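Local atomic coordinates of DUF4785 domain-containing protein (Legionella pneumophila subsp. pneumophila, PDB entry 4KH9), a protein that is of unknown function but binds calcium and is built from three domains, the central and C-terminal ones belonging to the E-set clan. Residues A[161-167]-A[182-188]; A[192-197]-A[215-221]; A[196-202]-A[238-244]; A[41-45]-A[258-262]. One frame throughout, in Å; residues are numbered along the deposited sequence.

Contact 1: A[161-167]-A[182-188]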
# COMPACT_ATOMS: atom_id res chain seq x y z
N ILE A 161 -23.48 6.69 -0.85
CA ILE A 161 -23.24 6.20 0.53
C ILE A 161 -22.74 4.72 0.42
O ILE A 161 -22.52 4.08 1.44
CB ILE A 161 -24.49 6.37 1.45
CG1 ILE A 161 -25.69 5.54 0.93
CG2 ILE A 161 -24.85 7.87 1.58
CD1 ILE A 161 -26.87 5.29 1.95
N THR A 162 -22.55 4.21 -0.81
CA THR A 162 -22.06 2.85 -1.06
C THR A 162 -20.54 2.89 -1.19
O THR A 162 -20.00 3.61 -2.04
CB THR A 162 -22.70 2.19 -2.29
OG1 THR A 162 -24.10 2.05 -2.07
CG2 THR A 162 -22.13 0.78 -2.57
N TYR A 163 -19.85 2.13 -0.31
CA TYR A 163 -18.40 2.10 -0.36
C TYR A 163 -17.88 0.68 -0.24
O TYR A 163 -18.58 -0.22 0.23
CB TYR A 163 -17.79 2.97 0.75
CG TYR A 163 -18.20 2.57 2.15
CD1 TYR A 163 -17.47 1.62 2.86
CD2 TYR A 163 -19.29 3.18 2.78
CE1 TYR A 163 -17.81 1.29 4.17
CE2 TYR A 163 -19.64 2.83 4.09
CZ TYR A 163 -18.89 1.90 4.78
OH TYR A 163 -19.21 1.56 6.07
N LEU A 164 -16.65 0.50 -0.69
CA LEU A 164 -15.92 -0.76 -0.60
C LEU A 164 -14.90 -0.61 0.48
O LEU A 164 -14.14 0.36 0.46
CB LEU A 164 -15.25 -1.12 -1.93
CG LEU A 164 -14.48 -2.45 -1.97
CD1 LEU A 164 -15.44 -3.63 -1.93
CD2 LEU A 164 -13.59 -2.52 -3.17
N GLU A 165 -14.87 -1.53 1.45
CA GLU A 165 -13.86 -1.49 2.51
C GLU A 165 -12.87 -2.67 2.34
O GLU A 165 -13.30 -3.79 2.16
CB GLU A 165 -14.51 -1.48 3.90
CG GLU A 165 -13.49 -1.30 5.00
CD GLU A 165 -14.08 -1.11 6.38
OE1 GLU A 165 -14.74 -0.06 6.59
OE2 GLU A 165 -13.85 -1.97 7.26
N VAL A 166 -11.55 -2.40 2.34
CA VAL A 166 -10.50 -3.41 2.18
C VAL A 166 -9.46 -3.23 3.28
O VAL A 166 -9.23 -2.10 3.75
CB VAL A 166 -9.82 -3.37 0.79
CG1 VAL A 166 -10.84 -3.56 -0.32
CG2 VAL A 166 -9.01 -2.08 0.58
N GLU A 167 -8.83 -4.32 3.69
CA GLU A 167 -7.72 -4.30 4.68
C GLU A 167 -6.97 -5.63 4.67
O GLU A 167 -7.54 -6.63 4.27
CB GLU A 167 -8.19 -3.98 6.11
CG GLU A 167 -9.19 -4.94 6.69
CD GLU A 167 -9.48 -4.74 8.17
OE1 GLU A 167 -8.53 -4.84 8.98
OE2 GLU A 167 -10.66 -4.51 8.51
N THR A 182 -9.56 -8.76 3.86
CA THR A 182 -11.01 -8.69 4.06
C THR A 182 -11.51 -7.63 3.11
O THR A 182 -10.93 -6.55 3.07
CB THR A 182 -11.39 -8.43 5.51
OG1 THR A 182 -10.59 -9.29 6.34
CG2 THR A 182 -12.89 -8.65 5.77
N ILE A 183 -12.55 -7.96 2.33
CA ILE A 183 -13.15 -7.10 1.30
C ILE A 183 -14.65 -7.07 1.57
O ILE A 183 -15.30 -8.11 1.54
CB ILE A 183 -12.78 -7.66 -0.12
CG1 ILE A 183 -11.25 -7.72 -0.33
CG2 ILE A 183 -13.48 -6.85 -1.25
CD1 ILE A 183 -10.74 -8.92 -1.25
N SER A 184 -15.19 -5.88 1.85
CA SER A 184 -16.61 -5.73 2.20
C SER A 184 -17.26 -4.60 1.44
O SER A 184 -16.67 -3.54 1.27
CB SER A 184 -16.78 -5.46 3.69
OG SER A 184 -15.78 -6.09 4.46
N LEU A 185 -18.49 -4.84 0.98
CA LEU A 185 -19.28 -3.84 0.29
C LEU A 185 -20.38 -3.36 1.24
O LEU A 185 -21.19 -4.18 1.68
CB LEU A 185 -19.86 -4.39 -1.03
CG LEU A 185 -20.60 -3.34 -1.91
CD1 LEU A 185 -19.64 -2.25 -2.40
CD2 LEU A 185 -21.26 -4.01 -3.10
N HIS A 186 -20.41 -2.05 1.52
CA HIS A 186 -21.37 -1.48 2.47
C HIS A 186 -22.25 -0.36 1.90
O HIS A 186 -21.85 0.42 1.03
CB HIS A 186 -20.63 -0.90 3.68
CG HIS A 186 -19.79 -1.88 4.44
ND1 HIS A 186 -20.36 -2.83 5.28
CD2 HIS A 186 -18.44 -2.00 4.51
CE1 HIS A 186 -19.35 -3.50 5.81
NE2 HIS A 186 -18.18 -3.01 5.39
N ASN A 187 -23.44 -0.24 2.51
CA ASN A 187 -24.49 0.76 2.35
C ASN A 187 -25.36 0.60 3.59
O ASN A 187 -25.83 -0.51 3.83
CB ASN A 187 -25.24 0.55 1.02
CG ASN A 187 -26.35 1.54 0.77
OD1 ASN A 187 -27.38 1.54 1.45
ND2 ASN A 187 -26.19 2.35 -0.26
N ASP A 188 -25.53 1.64 4.43
CA ASP A 188 -26.27 1.46 5.69
C ASP A 188 -27.81 1.29 5.49
O ASP A 188 -28.51 1.03 6.47
CB ASP A 188 -25.98 2.59 6.68
CG ASP A 188 -26.40 4.00 6.31
OD1 ASP A 188 -26.67 4.25 5.10
OD2 ASP A 188 -26.41 4.87 7.21
O HOH W 1 -13.33 -5.19 4.66
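Tyr163 leans over His186: CB of His186 lies over one face of the phenol ring, 3.8 Å from its centroid and displaced toward the rim, a CH-pi contact. The two rings meet obliquely, their planes 42° apart, with Tyr163 CE1 3.4 Å from His186 CD2. The tyrosine ring is brought there by chi1 of 59°, which sets CG between the backbone N and the carbonyl carbon. Beside it, Glu165 CB approaches the imidazole at its edge, 4.0 Å from CD2 of His186, while the Glu165 carboxylate is bound to Arg45. Toward the domain interior, Leu164 and Ile183 lie side by side and point the same way, Leu164 CD1 3.8 Å from Ile183 CG2; Thr242 and Val244 of strand 238-248 pack against this face. Backbone bonds join Tyr163 to His186, Glu165 to Ser184 and Glu167 to Thr182 as antiparallel hydrogen-bonded pairs. A water bridges Glu165 O and Ser184 OG. Near the end of the pairing, Asn187 ND2 donates to Thr162 OG1 at 2.8 Å, nearly straight (165°) and in the amide plane. Thr162 OG1 also meets Tyr192 OH, and Asn187 OD1 receives the backbone N-H groups of Ile189 and Thr190. Two neighbouring strands of the central E-set domain thus present an aliphatic face to the core and an aromatic and polar face outward, and the amide, gripped at both ends, probably fixes the turn after strand 178-186.

Contact 2: A[192-197]-A[215-221]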
# COMPACT_ATOMS: atom_id res chain seq x y z
N TYR A 192 -26.37 -5.96 0.18
CA TYR A 192 -26.02 -6.50 -1.14
C TYR A 192 -25.64 -7.96 -1.05
O TYR A 192 -25.22 -8.43 0.01
CB TYR A 192 -24.85 -5.71 -1.77
CG TYR A 192 -25.09 -4.23 -1.96
CD1 TYR A 192 -26.02 -3.76 -2.88
CD2 TYR A 192 -24.34 -3.29 -1.25
CE1 TYR A 192 -26.23 -2.39 -3.07
CE2 TYR A 192 -24.52 -1.92 -1.45
CZ TYR A 192 -25.48 -1.47 -2.35
OH TYR A 192 -25.68 -0.13 -2.55
N ASP A 193 -25.75 -8.65 -2.19
CA ASP A 193 -25.28 -10.00 -2.44
C ASP A 193 -24.24 -9.92 -3.53
O ASP A 193 -24.55 -9.55 -4.66
CB ASP A 193 -26.38 -10.99 -2.81
CG ASP A 193 -25.79 -12.41 -2.92
OD1 ASP A 193 -25.15 -12.87 -1.95
OD2 ASP A 193 -25.86 -13.00 -4.02
N VAL A 194 -22.98 -10.20 -3.17
CA VAL A 194 -21.85 -10.07 -4.09
C VAL A 194 -21.34 -11.45 -4.52
O VAL A 194 -21.15 -12.31 -3.68
CB VAL A 194 -20.72 -9.22 -3.42
CG1 VAL A 194 -19.52 -9.07 -4.34
CG2 VAL A 194 -21.24 -7.84 -3.01
N ASN A 195 -21.07 -11.61 -5.82
CA ASN A 195 -20.49 -12.82 -6.39
C ASN A 195 -19.35 -12.46 -7.36
O ASN A 195 -18.44 -13.27 -7.54
CB ASN A 195 -21.55 -13.67 -7.10
CG ASN A 195 -22.55 -14.34 -6.18
OD1 ASN A 195 -22.19 -15.15 -5.32
ND2 ASN A 195 -23.83 -14.03 -6.36
N ASP A 196 -19.38 -11.25 -7.97
CA ASP A 196 -18.33 -10.86 -8.90
C ASP A 196 -17.28 -10.02 -8.15
O ASP A 196 -17.47 -8.80 -7.93
CB ASP A 196 -18.92 -10.14 -10.14
CG ASP A 196 -17.96 -9.89 -11.30
OD1 ASP A 196 -16.79 -10.31 -11.21
OD2 ASP A 196 -18.38 -9.24 -12.28
N VAL A 197 -16.22 -10.70 -7.69
CA VAL A 197 -15.09 -10.10 -6.94
C VAL A 197 -13.79 -10.60 -7.52
O VAL A 197 -13.61 -11.80 -7.71
CB VAL A 197 -15.12 -10.42 -5.41
CG1 VAL A 197 -13.98 -9.72 -4.65
CG2 VAL A 197 -16.45 -10.11 -4.77
N LYS A 215 -16.19 -16.55 0.04
CA LYS A 215 -17.33 -15.75 0.43
C LYS A 215 -17.63 -16.01 1.91
O LYS A 215 -17.88 -17.16 2.31
CB LYS A 215 -18.54 -16.10 -0.46
CG LYS A 215 -19.67 -15.08 -0.35
CD LYS A 215 -20.64 -15.23 -1.49
CE LYS A 215 -21.83 -14.31 -1.31
NZ LYS A 215 -22.74 -14.36 -2.50
N LEU A 216 -17.59 -14.96 2.74
CA LEU A 216 -17.85 -15.10 4.18
C LEU A 216 -19.32 -14.76 4.51
O LEU A 216 -19.96 -15.46 5.30
CB LEU A 216 -16.88 -14.21 4.98
CG LEU A 216 -16.95 -14.28 6.51
CD1 LEU A 216 -16.32 -15.57 7.05
CD2 LEU A 216 -16.28 -13.07 7.15
N LYS A 217 -19.85 -13.70 3.87
CA LYS A 217 -21.21 -13.18 3.97
C LYS A 217 -21.68 -12.79 2.59
O LYS A 217 -20.86 -12.76 1.68
CB LYS A 217 -21.27 -11.94 4.92
CG LYS A 217 -20.97 -12.22 6.38
CD LYS A 217 -20.96 -10.95 7.24
CE LYS A 217 -22.23 -10.09 7.21
NZ LYS A 217 -23.46 -10.85 7.58
N SER A 218 -22.96 -12.42 2.43
CA SER A 218 -23.48 -11.97 1.13
C SER A 218 -22.64 -10.78 0.59
O SER A 218 -22.43 -10.70 -0.62
CB SER A 218 -24.94 -11.57 1.24
OG SER A 218 -25.13 -10.47 2.11
N ASN A 219 -22.13 -9.90 1.48
CA ASN A 219 -21.37 -8.72 1.08
C ASN A 219 -19.90 -8.73 1.58
O ASN A 219 -19.24 -7.69 1.49
CB ASN A 219 -22.07 -7.46 1.62
CG ASN A 219 -22.01 -7.34 3.13
OD1 ASN A 219 -22.16 -8.33 3.87
ND2 ASN A 219 -21.68 -6.16 3.61
N VAL A 220 -19.41 -9.84 2.16
CA VAL A 220 -18.04 -9.89 2.69
C VAL A 220 -17.28 -11.10 2.10
O VAL A 220 -17.80 -12.23 2.08
CB VAL A 220 -18.05 -9.95 4.25
CG1 VAL A 220 -16.63 -9.99 4.82
CG2 VAL A 220 -18.84 -8.78 4.86
N PHE A 221 -16.04 -10.84 1.68
CA PHE A 221 -15.11 -11.83 1.14
C PHE A 221 -13.81 -11.78 1.89
O PHE A 221 -13.35 -10.71 2.28
CB PHE A 221 -14.83 -11.58 -0.36
CG PHE A 221 -15.89 -12.15 -1.28
CD1 PHE A 221 -17.13 -11.51 -1.42
CD2 PHE A 221 -15.67 -13.33 -1.97
CE1 PHE A 221 -18.12 -12.06 -2.25
CE2 PHE A 221 -16.66 -13.85 -2.81
CZ PHE A 221 -17.87 -13.22 -2.94
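Phe221 turns one ring face to Val197, whose CG2 methyl sits over it 3.7 Å from the centroid and 17° off the ring normal, a CH-pi contact. CA of Lys215 lies against the opposite face, toward the rim, and Val194 O lies at the edge, in the ring plane, 3.4 Å from Phe221 CE1. Val194 CG1 adds an aliphatic contact to the same CE1 carbon. Past this ring runs the fully extended Lys215 chain, with CG anti to the backbone N (chi1 -166°), and its ammonium ends among three oxygens of the facing loop. NZ of Lys215 forms a salt bridge with Asp193 OD1 at 2.9 Å, reaching the carboxylate on its syn side but out of its plane. Lys215 NZ also donates to Val194 O at 2.9 Å and to Asn195 OD1 at 3.0 Å, in both cases from above the carbonyl plane. Farther along, Ser218 clasps the loop twice: its OG donates to Tyr192 O at 2.9 Å, and its carbonyl O accepts from Val194 N at 2.7 Å. Leu216 and Lys217 both face Val220 in a classic beta bulge, their N-H groups converging on Val220 O. The entry to strand 196-202, just ahead of Asp196 of the calcium site, is therefore held to the turn between strands 208-217 and 220-226 by one ammonium with three oxygen partners, beyond the edge of the packed Phe221 ring; the negative charge of Asp193 probably favours that ammonium position.

Contact 3: A[196-202]-A[238-244]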
# COMPACT_ATOMS: atom_id res chain seq x y z
N ASP A 196 -19.38 -11.25 -7.97
CA ASP A 196 -18.33 -10.86 -8.90
C ASP A 196 -17.28 -10.02 -8.15
O ASP A 196 -17.47 -8.80 -7.93
CB ASP A 196 -18.92 -10.14 -10.14
CG ASP A 196 -17.96 -9.89 -11.30
OD1 ASP A 196 -16.79 -10.31 -11.21
OD2 ASP A 196 -18.38 -9.24 -12.28
N VAL A 197 -16.22 -10.70 -7.69
CA VAL A 197 -15.09 -10.10 -6.94
C VAL A 197 -13.79 -10.60 -7.52
O VAL A 197 -13.61 -11.80 -7.71
CB VAL A 197 -15.12 -10.42 -5.41
CG1 VAL A 197 -13.98 -9.72 -4.65
CG2 VAL A 197 -16.45 -10.11 -4.77
N ASP A 198 -12.84 -9.69 -7.73
CA ASP A 198 -11.48 -10.04 -8.20
C ASP A 198 -10.50 -9.32 -7.28
O ASP A 198 -10.77 -8.18 -6.91
CB ASP A 198 -11.28 -9.61 -9.67
CG ASP A 198 -12.35 -10.08 -10.65
OD1 ASP A 198 -12.53 -11.31 -10.78
OD2 ASP A 198 -13.01 -9.21 -11.28
N ALA A 199 -9.40 -9.98 -6.88
CA ALA A 199 -8.41 -9.32 -6.00
C ALA A 199 -7.03 -9.91 -6.25
O ALA A 199 -6.89 -11.09 -6.55
CB ALA A 199 -8.81 -9.48 -4.53
N ARG A 200 -6.00 -9.06 -6.15
CA ARG A 200 -4.63 -9.49 -6.37
C ARG A 200 -3.70 -8.60 -5.60
O ARG A 200 -4.08 -7.54 -5.14
CB ARG A 200 -4.28 -9.46 -7.88
CG ARG A 200 -4.35 -8.02 -8.47
CD ARG A 200 -3.96 -8.03 -9.93
NE ARG A 200 -3.84 -6.68 -10.47
CZ ARG A 200 -3.39 -6.40 -11.69
NH1 ARG A 200 -3.00 -7.39 -12.50
NH2 ARG A 200 -3.31 -5.15 -12.11
N LEU A 201 -2.45 -9.01 -5.54
CA LEU A 201 -1.36 -8.27 -4.89
C LEU A 201 -0.41 -7.83 -5.96
O LEU A 201 -0.04 -8.65 -6.80
CB LEU A 201 -0.65 -9.15 -3.83
CG LEU A 201 -1.58 -9.83 -2.82
CD1 LEU A 201 -0.79 -10.77 -1.87
CD2 LEU A 201 -2.38 -8.78 -2.01
N VAL A 202 -0.04 -6.54 -5.97
CA VAL A 202 0.86 -5.98 -6.99
C VAL A 202 2.11 -5.44 -6.28
O VAL A 202 2.03 -4.60 -5.38
CB VAL A 202 0.16 -4.89 -7.87
CG1 VAL A 202 1.09 -4.42 -8.99
CG2 VAL A 202 -1.14 -5.42 -8.48
N TRP A 238 3.89 -2.80 -1.58
CA TRP A 238 2.94 -3.62 -2.30
C TRP A 238 1.56 -3.06 -2.10
O TRP A 238 1.33 -2.34 -1.13
CB TRP A 238 2.98 -5.06 -1.79
CG TRP A 238 4.16 -5.87 -2.21
CD1 TRP A 238 5.46 -5.68 -1.84
CD2 TRP A 238 4.13 -7.04 -3.04
NE1 TRP A 238 6.26 -6.60 -2.47
CE2 TRP A 238 5.47 -7.47 -3.20
CE3 TRP A 238 3.11 -7.72 -3.75
CZ2 TRP A 238 5.81 -8.58 -3.98
CZ3 TRP A 238 3.46 -8.82 -4.52
CH2 TRP A 238 4.79 -9.25 -4.62
N TYR A 239 0.64 -3.44 -2.99
CA TYR A 239 -0.76 -3.08 -2.91
C TYR A 239 -1.64 -4.26 -3.14
O TYR A 239 -1.37 -5.13 -3.97
CB TYR A 239 -1.14 -1.96 -3.94
CG TYR A 239 -0.66 -0.59 -3.55
CD1 TYR A 239 0.63 -0.16 -3.86
CD2 TYR A 239 -1.46 0.26 -2.78
CE1 TYR A 239 1.12 1.07 -3.43
CE2 TYR A 239 -0.99 1.51 -2.36
CZ TYR A 239 0.31 1.90 -2.66
OH TYR A 239 0.78 3.11 -2.25
N LEU A 240 -2.69 -4.30 -2.36
CA LEU A 240 -3.86 -5.12 -2.55
C LEU A 240 -4.76 -4.34 -3.49
O LEU A 240 -5.06 -3.18 -3.22
CB LEU A 240 -4.56 -5.44 -1.21
CG LEU A 240 -5.99 -5.99 -1.34
CD1 LEU A 240 -5.99 -7.39 -2.02
CD2 LEU A 240 -6.71 -6.02 0.01
N GLU A 241 -5.14 -4.95 -4.63
CA GLU A 241 -6.06 -4.33 -5.61
C GLU A 241 -7.29 -5.19 -5.73
O GLU A 241 -7.16 -6.40 -5.94
CB GLU A 241 -5.42 -4.19 -7.02
CG GLU A 241 -4.17 -3.33 -7.14
CD GLU A 241 -3.78 -3.09 -8.59
OE1 GLU A 241 -4.08 -3.95 -9.45
OE2 GLU A 241 -3.14 -2.05 -8.85
N THR A 242 -8.44 -4.62 -5.56
CA THR A 242 -9.66 -5.41 -5.69
C THR A 242 -10.70 -4.64 -6.51
O THR A 242 -10.74 -3.40 -6.49
CB THR A 242 -10.21 -5.87 -4.32
OG1 THR A 242 -11.43 -6.58 -4.52
CG2 THR A 242 -10.44 -4.73 -3.37
N ASP A 243 -11.55 -5.42 -7.19
CA ASP A 243 -12.63 -4.94 -8.05
C ASP A 243 -13.86 -5.76 -7.75
O ASP A 243 -13.80 -7.00 -7.71
CB ASP A 243 -12.23 -5.03 -9.54
CG ASP A 243 -12.96 -4.07 -10.48
OD1 ASP A 243 -13.82 -3.27 -9.99
OD2 ASP A 243 -12.66 -4.10 -11.70
N VAL A 244 -14.96 -5.08 -7.45
CA VAL A 244 -16.21 -5.73 -7.10
C VAL A 244 -17.36 -5.18 -8.01
O VAL A 244 -17.47 -3.95 -8.22
CB VAL A 244 -16.48 -5.48 -5.60
CG1 VAL A 244 -17.88 -5.90 -5.19
CG2 VAL A 244 -15.43 -6.16 -4.72
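Val202 and Glu241 have the most surface buried here, and they meet diagonally across two antiparallel strands: Val202 CG2 lies 3.5 Å from Glu241 CD, the methyl set against the carboxylate. The oxygen nearest that methyl, OE1, also meets Arg200, which runs alongside Glu241 and points the same way. Glu241 OE1 takes both guanidinium bonds, from Arg200 NE at 2.9 Å and from Arg200 NH2 at 3.0 Å, and it lies in the guanidinium plane; NH2 meets the syn lone pair of OE1, whereas NE comes from the anti side. The two flat groups are turned 34° apart. With chi1 of 63° the extended Arg200 chain leans over toward Glu241. Leu201, on the reverse face, crosses Leu240 obliquely, with Leu201 CD2 3.9 Å from Leu240 CD1. Its CB also touches the edge of the Trp238 indole, 4.0 Å from Trp238 CE3, and the indole NE1 is bound to Asp233. Toward Asp196 and Asp198, both of a calcium site observed in this protein, Val197 CG1 packs 3.8 Å from Val244 CG2. Backbone bonds pair Asp198 with Asp243, Arg200 with Glu241 and Val202 with Tyr239. The strand pair thus sets mostly apolar groups on the Leu201 and Leu240 face, and charged groups together with Val202 and Tyr239 on the other, where Arg200 probably balances Glu241 and Arg254 balances Asp243, the neighbour of Asp198 of the calcium site.

Contact 4: A[41-45]-A[258-262]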
# COMPACT_ATOMS: atom_id res chain seq x y z
N SER A 41 -3.66 0.23 11.37
CA SER A 41 -4.47 -0.49 10.40
C SER A 41 -4.35 0.11 9.02
O SER A 41 -4.18 1.32 8.90
CB SER A 41 -5.94 -0.46 10.83
OG SER A 41 -6.69 -1.44 10.15
N ASN A 42 -4.48 -0.72 7.97
CA ASN A 42 -4.44 -0.25 6.59
C ASN A 42 -5.85 -0.32 6.01
O ASN A 42 -6.00 -0.45 4.79
CB ASN A 42 -3.40 -1.03 5.71
CG ASN A 42 -3.64 -2.51 5.52
OD1 ASN A 42 -4.63 -3.07 6.00
ND2 ASN A 42 -2.70 -3.18 4.81
N VAL A 43 -6.89 -0.26 6.88
CA VAL A 43 -8.30 -0.21 6.42
C VAL A 43 -8.42 0.97 5.43
O VAL A 43 -7.90 2.04 5.70
CB VAL A 43 -9.33 -0.11 7.59
CG1 VAL A 43 -10.76 0.11 7.07
CG2 VAL A 43 -9.29 -1.34 8.48
N ARG A 44 -9.03 0.73 4.29
CA ARG A 44 -9.22 1.72 3.27
C ARG A 44 -10.62 1.59 2.67
O ARG A 44 -11.02 0.49 2.32
CB ARG A 44 -8.14 1.58 2.16
CG ARG A 44 -6.82 2.26 2.48
CD ARG A 44 -6.96 3.77 2.45
NE ARG A 44 -5.75 4.46 2.89
CZ ARG A 44 -5.53 4.85 4.14
NH1 ARG A 44 -6.44 4.62 5.08
NH2 ARG A 44 -4.41 5.49 4.46
N ARG A 45 -11.35 2.72 2.58
CA ARG A 45 -12.64 2.74 1.94
C ARG A 45 -12.57 3.49 0.58
O ARG A 45 -11.83 4.45 0.43
CB ARG A 45 -13.70 3.36 2.83
CG ARG A 45 -14.02 2.46 4.04
CD ARG A 45 -15.10 3.05 4.95
NE ARG A 45 -14.61 4.12 5.81
CZ ARG A 45 -14.06 3.93 7.00
NH1 ARG A 45 -13.93 2.70 7.49
NH2 ARG A 45 -13.63 4.97 7.72
N HIS A 258 -7.96 -0.29 -3.11
CA HIS A 258 -6.53 -0.50 -2.90
C HIS A 258 -6.16 -0.35 -1.45
O HIS A 258 -6.79 0.44 -0.74
CB HIS A 258 -5.69 0.55 -3.69
CG HIS A 258 -5.90 0.63 -5.18
ND1 HIS A 258 -5.03 0.01 -6.07
CD2 HIS A 258 -6.79 1.36 -5.88
CE1 HIS A 258 -5.45 0.35 -7.28
NE2 HIS A 258 -6.50 1.16 -7.22
N THR A 259 -5.09 -1.02 -1.02
CA THR A 259 -4.50 -0.79 0.30
C THR A 259 -3.04 -1.24 0.20
O THR A 259 -2.69 -2.14 -0.57
CB THR A 259 -5.27 -1.33 1.52
OG1 THR A 259 -4.80 -0.54 2.63
CG2 THR A 259 -5.06 -2.84 1.77
N ALA A 260 -2.17 -0.52 0.91
CA ALA A 260 -0.74 -0.74 0.89
C ALA A 260 -0.30 -1.62 2.05
O ALA A 260 -0.87 -1.60 3.13
CB ALA A 260 0.00 0.60 0.95
N PHE A 261 0.77 -2.36 1.81
CA PHE A 261 1.41 -3.16 2.85
C PHE A 261 2.89 -3.25 2.50
O PHE A 261 3.27 -3.07 1.34
CB PHE A 261 0.76 -4.55 3.04
CG PHE A 261 0.82 -5.47 1.85
CD1 PHE A 261 -0.20 -5.48 0.88
CD2 PHE A 261 1.87 -6.38 1.72
CE1 PHE A 261 -0.16 -6.36 -0.20
CE2 PHE A 261 1.91 -7.28 0.65
CZ PHE A 261 0.88 -7.27 -0.30
N SER A 262 3.72 -3.43 3.52
CA SER A 262 5.17 -3.53 3.35
C SER A 262 5.59 -4.99 3.30
O SER A 262 4.99 -5.82 3.98
CB SER A 262 5.88 -2.80 4.49
OG SER A 262 7.28 -2.93 4.37
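This is a small polar clasp between elements far apart in sequence: 41-45, a loop running into strand 44-46, meets strand 258-262, joining a segment from the N-terminal family region to the central E-set domain. Its centre is the buried Asn42, which faces strand 258-262 and crosses Thr259 at about a right angle. Chi1 of 62° swings the Asn42 amide toward Ala260. There Asn42 ND2 donates to Ala260 O at 2.9 Å with an N-H...O angle of 157°, coming from above the carbonyl plane and not on a lone pair. ND2 has a second partner in Thr168 OG1, at the end of the strand that pairs with 44-46. In return, Thr259 OG1 donates to Asn42 O; the modelled separation is very short, and its exact length is doubtful. The hydroxyl also lies 3.4 Å from Asn42 CB. Arg44 adds its aliphatic stem: its CB lies 3.4 Å from His258 O, and its CG 3.5 Å from Thr259 OG1. Backbone bonding of Arg44 to Val166 adds strand 44-46 beside strand 163-168, as an outermost strand of the sheet, while Thr259 bonds by its backbone to Leu240 of neighbouring strand 238-248. Between the loop before strand 44-46 and strand 251-264, Asn42 thus works as donor through ND2 and acceptor through O, giving the junction a directional, mainly polar grip in place of a regular backbone pairing.

How the contacts relate
From the N terminus, 41-45 comes first, but its partner 258-262 follows more than 200 residues later, so contact 4 closes the longest loop and encloses the other three. Within it, contact 1 closes first, joining strands 163-168 and 178-186. Contacts 2 and 3 then cross: both use strand 196-202, and 215-221 falls between 196-202 and 238-244. Contact 2 ties the start of that strand to the bulged turn; contact 3 pairs it with strand 238-248. All four reach one sheet assembly of the central domain, though contacts 2 and 4 do not touch: strand 163-168 neighbours 44-46, Val166 and Leu164 pack on Thr242, and strand 238-248 pairs with 251-264.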